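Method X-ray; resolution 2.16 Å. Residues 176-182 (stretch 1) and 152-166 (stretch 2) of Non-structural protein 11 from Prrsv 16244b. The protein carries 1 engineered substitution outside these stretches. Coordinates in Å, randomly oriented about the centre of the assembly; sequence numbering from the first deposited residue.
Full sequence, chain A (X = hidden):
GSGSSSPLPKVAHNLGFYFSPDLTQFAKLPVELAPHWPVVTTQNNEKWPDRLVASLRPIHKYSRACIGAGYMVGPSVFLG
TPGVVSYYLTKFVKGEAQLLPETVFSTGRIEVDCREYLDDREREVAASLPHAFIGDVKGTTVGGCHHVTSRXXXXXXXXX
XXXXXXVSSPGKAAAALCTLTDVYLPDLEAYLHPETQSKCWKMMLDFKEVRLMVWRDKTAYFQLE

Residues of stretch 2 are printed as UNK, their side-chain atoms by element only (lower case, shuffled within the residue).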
# COMPACT_ATOMS: atom_id res chain seq x y z
N ALA A 176 -19.64 1.78 -2.52
CA ALA A 176 -20.30 1.51 -1.23
C ALA A 176 -19.46 1.88 -0.02
O ALA A 176 -19.97 2.43 0.96
CB ALA A 176 -20.71 0.05 -1.13
N LEU A 177 -18.17 1.57 -0.07
CA LEU A 177 -17.28 1.76 1.06
C LEU A 177 -15.96 2.33 0.58
O LEU A 177 -15.31 1.75 -0.28
CB LEU A 177 -17.05 0.44 1.80
CG LEU A 177 -18.28 -0.24 2.43
CD1 LEU A 177 -17.94 -1.64 2.92
CD2 LEU A 177 -18.85 0.59 3.57
N CYS A 178 -15.58 3.47 1.14
CA CYS A 178 -14.28 4.05 0.86
C CYS A 178 -13.78 4.85 2.07
O CYS A 178 -14.57 5.49 2.78
CB CYS A 178 -14.34 4.84 -0.46
SG CYS A 178 -14.22 6.63 -0.37
N THR A 179 -12.48 4.75 2.33
CA THR A 179 -11.88 5.34 3.51
C THR A 179 -11.53 6.78 3.24
O THR A 179 -11.19 7.15 2.12
CB THR A 179 -10.61 4.60 3.96
OG1 THR A 179 -9.68 4.53 2.88
CG2 THR A 179 -10.95 3.20 4.45
N LEU A 180 -11.58 7.59 4.28
CA LEU A 180 -11.42 9.02 4.14
C LEU A 180 -10.74 9.59 5.37
O LEU A 180 -11.01 9.14 6.48
CB LEU A 180 -12.81 9.63 3.96
CG LEU A 180 -12.97 11.14 3.79
CD1 LEU A 180 -14.20 11.39 2.92
CD2 LEU A 180 -13.06 11.87 5.13
N THR A 181 -9.85 10.56 5.16
CA THR A 181 -9.27 11.34 6.26
C THR A 181 -9.34 12.82 5.92
O THR A 181 -9.69 13.19 4.81
CB THR A 181 -7.79 10.97 6.53
OG1 THR A 181 -6.95 11.49 5.50
CG2 THR A 181 -7.62 9.47 6.60
N ASP A 182 -9.02 13.66 6.91
CA ASP A 182 -8.81 15.09 6.68
C ASP A 182 -7.38 15.56 6.98
O ASP A 182 -7.16 16.73 7.30
CB ASP A 182 -9.84 15.92 7.44
CG ASP A 182 -9.67 15.87 8.94
OD1 ASP A 182 -8.65 15.33 9.43
OD2 ASP A 182 -10.56 16.41 9.62
N UNK A 152 -17.96 13.86 -4.51
CA UNK A 152 -18.91 12.76 -4.34
C UNK A 152 -19.18 12.34 -2.88
O UNK A 152 -19.75 11.27 -2.63
c UNK A 152 -16.87 11.61 -7.19
c UNK A 152 -18.09 11.97 -6.63
o UNK A 152 -17.08 13.17 -10.49
c UNK A 152 -16.52 12.00 -8.48
c UNK A 152 -18.62 13.14 -8.69
c UNK A 152 -18.96 12.75 -7.40
c UNK A 152 -17.40 12.77 -9.22
c UNK A 152 -18.47 11.57 -5.21
N UNK A 153 -18.81 13.19 -1.92
CA UNK A 153 -18.94 12.83 -0.51
C UNK A 153 -20.35 13.09 -0.00
O UNK A 153 -21.04 13.98 -0.51
c UNK A 153 -16.48 13.47 0.03
c UNK A 153 -16.06 12.00 -0.02
c UNK A 153 -17.96 13.63 0.34
c UNK A 153 -15.71 14.25 1.07
N UNK A 154 -20.79 12.32 1.01
CA UNK A 154 -22.10 12.56 1.62
C UNK A 154 -22.05 13.72 2.60
O UNK A 154 -20.97 14.19 2.95
c UNK A 154 -22.37 11.26 2.36
c UNK A 154 -20.07 11.21 1.67
c UNK A 154 -21.01 10.79 2.77
N UNK A 155 -23.21 14.16 3.06
CA UNK A 155 -23.29 15.26 4.02
C UNK A 155 -22.78 14.91 5.43
O UNK A 155 -22.22 15.77 6.09
c UNK A 155 -24.71 15.83 4.08
n UNK A 155 -26.78 19.92 2.94
c UNK A 155 -27.10 19.15 3.98
c UNK A 155 -26.52 17.02 2.80
n UNK A 155 -27.54 19.73 5.09
n UNK A 155 -26.99 17.82 3.94
c UNK A 155 -25.04 16.70 2.88
N UNK A 156 -22.95 13.67 5.89
CA UNK A 156 -22.46 13.29 7.23
C UNK A 156 -21.24 12.39 7.08
O UNK A 156 -21.29 11.36 6.43
c UNK A 156 -24.86 12.38 7.56
c UNK A 156 -23.06 11.63 9.14
c UNK A 156 -23.56 12.76 8.22
N UNK A 157 -20.14 12.85 7.65
CA UNK A 157 -18.87 12.14 7.67
C UNK A 157 -18.63 11.67 9.10
O UNK A 157 -18.69 12.47 10.03
c UNK A 157 -18.01 12.53 4.75
c UNK A 157 -17.74 13.05 7.22
c UNK A 157 -17.90 13.63 5.80
c UNK A 157 -16.74 14.57 5.46
N UNK A 158 -18.35 10.37 9.29
CA UNK A 158 -18.04 9.91 10.65
C UNK A 158 -16.86 10.66 11.27
O UNK A 158 -15.87 10.95 10.58
c UNK A 158 -18.40 9.26 8.32
c UNK A 158 -17.69 8.43 10.45
c UNK A 158 -18.33 8.03 9.17
N UNK A 159 -16.97 10.98 12.56
CA UNK A 159 -15.93 11.72 13.27
C UNK A 159 -14.88 10.74 13.76
O UNK A 159 -14.82 10.42 14.95
c UNK A 159 -17.45 13.65 13.93
c UNK A 159 -18.26 14.19 15.09
c UNK A 159 -19.12 15.36 14.68
c UNK A 159 -16.53 12.54 14.41
n UNK A 159 -19.69 16.01 15.90
N UNK A 160 -14.07 10.28 12.83
CA UNK A 160 -13.11 9.21 13.06
C UNK A 160 -11.78 9.64 12.46
O UNK A 160 -11.73 10.58 11.66
o UNK A 160 -13.83 6.26 14.62
c UNK A 160 -13.57 7.94 12.34
o UNK A 160 -15.94 6.78 14.85
c UNK A 160 -14.88 6.78 14.18
c UNK A 160 -14.91 7.39 12.79
N UNK A 161 -10.71 8.93 12.83
CA UNK A 161 -9.39 9.16 12.25
C UNK A 161 -9.36 8.69 10.78
O UNK A 161 -8.97 9.45 9.88
o UNK A 161 -8.19 9.03 14.37
c UNK A 161 -8.32 8.44 13.08
N UNK A 162 -9.79 7.45 10.56
CA UNK A 162 -10.09 6.94 9.23
C UNK A 162 -11.59 6.67 9.16
O UNK A 162 -12.09 5.75 9.79
c UNK A 162 -9.31 5.66 8.91
c UNK A 162 -9.55 5.25 7.47
c UNK A 162 -7.82 5.88 9.16
N UNK A 163 -12.30 7.52 8.43
CA UNK A 163 -13.74 7.43 8.31
C UNK A 163 -14.07 6.51 7.15
O UNK A 163 -13.32 6.46 6.18
c UNK A 163 -14.33 8.81 8.06
N UNK A 164 -15.20 5.80 7.26
CA UNK A 164 -15.69 4.94 6.19
C UNK A 164 -17.02 5.50 5.69
O UNK A 164 -17.93 5.77 6.47
c UNK A 164 -16.46 2.62 5.58
c UNK A 164 -15.84 3.49 6.67
c UNK A 164 -14.46 2.94 7.07
N UNK A 165 -17.13 5.63 4.37
CA UNK A 165 -18.19 6.38 3.74
C UNK A 165 -18.56 5.78 2.38
O UNK A 165 -17.73 5.11 1.73
c UNK A 165 -17.74 7.88 3.72
c UNK A 165 -17.50 8.44 2.33
c UNK A 165 -18.65 8.75 4.56
N UNK A 166 -19.82 5.96 1.97
CA UNK A 166 -20.25 5.68 0.61
C UNK A 166 -20.15 6.96 -0.19
O UNK A 166 -20.34 8.05 0.34
O HOH W 1 -8.76 12.21 9.53

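Position 152 carries one carbon leading to a six-carbon ring that bears an oxygen, and its side chain makes no contact with stretch 1; it is Tyr 152. Position 153 has four carbons forked at the second. Although its CA-to-CB bond points sideways, the end of the chain comes nearer, and the fork identifies Leu 153, whose CD2 lies 3.5 Å from Leu 180 CD1. A forked hydrocarbon suits this place, since its branched end lies against the apolar Leu 180.

At 154 three carbons close a ring onto the backbone N, the mark of Pro 154, which is out of reach. Position 155 runs through three carbons and a nitrogen to a carbon carrying two more nitrogens: this guanidinium makes it Arg 155, exposed, as suits a charged group. Position 156 has one carbon carrying two others, so it is Val 156, also remote from stretch 1. Position 157 again shows four carbons forked at the second, but here CA-to-CB points toward stretch 1. It is Leu 157, buried, with CD2 4.4 Å from Leu 180 CD1.

The three-carbon ring at 158 gives Pro 158. Four carbons in a row ending in nitrogen make 159 Lys 159, exposed to solvent. Position 160 has three carbons, the third bearing two oxygens: Glu 160, its end leading away from stretch 1, while its N makes a weak hydrogen bond to Pro 158 O (3.0 Å). Position 161 has one carbon and one oxygen, and its CA-to-CB bond points away from stretch 1: Ser 161, its hydroxyl hydrogen-bonded elsewhere in the structure. Its backbone serves this contact, because a water O donates to Ser 161 O (2.8 Å) and accepts from Asp 182 N (3.0 Å).

At 162 one carbon carries two more, packing beside Thr 179 and Thr 181. This is Val 162, whose apolar CG1 lies 3.7 Å from Thr 179 CB. Position 163 has a single carbon, so it is Ala 163; its CB sits 4.4 Å from Leu 180 CD2, a compact methyl on the face the leucine occupies. Position 164 has a three-carbon fork on the Thr 179 face: Val 164, with CG1 3.7 Å from Leu 177 CD2. The same fork at 165, buried on the Leu 180 face, is Val 165, its CG1 4.5 Å from Leu 180 CD1. Beta-branched valines suit an extended strand and set methyls against these leucines. Position 166 has no side-chain atoms and is Gly 166; its CA approaches Ala 176 O to 3.3 Å, and an ideal CB would be tight against that oxygen.

The contact works as an antiparallel strand pair. Ala 163 N to Leu 180 O and Leu 180 N to Ala 163 O are hydrogen bonds of 2.8 Å; Val 165 N to Cys 178 O (3.0 Å) and Cys 178 N to Val 165 O (2.8 Å) form the second pair. Between them Thr 179 faces Val 164 without such bonds. Leu 180, the most covered residue, meets Leu 153, Leu 157, Ala 163 and Val 165.

Stretch 2 (152-166) YLPRVLPKESVAVVG
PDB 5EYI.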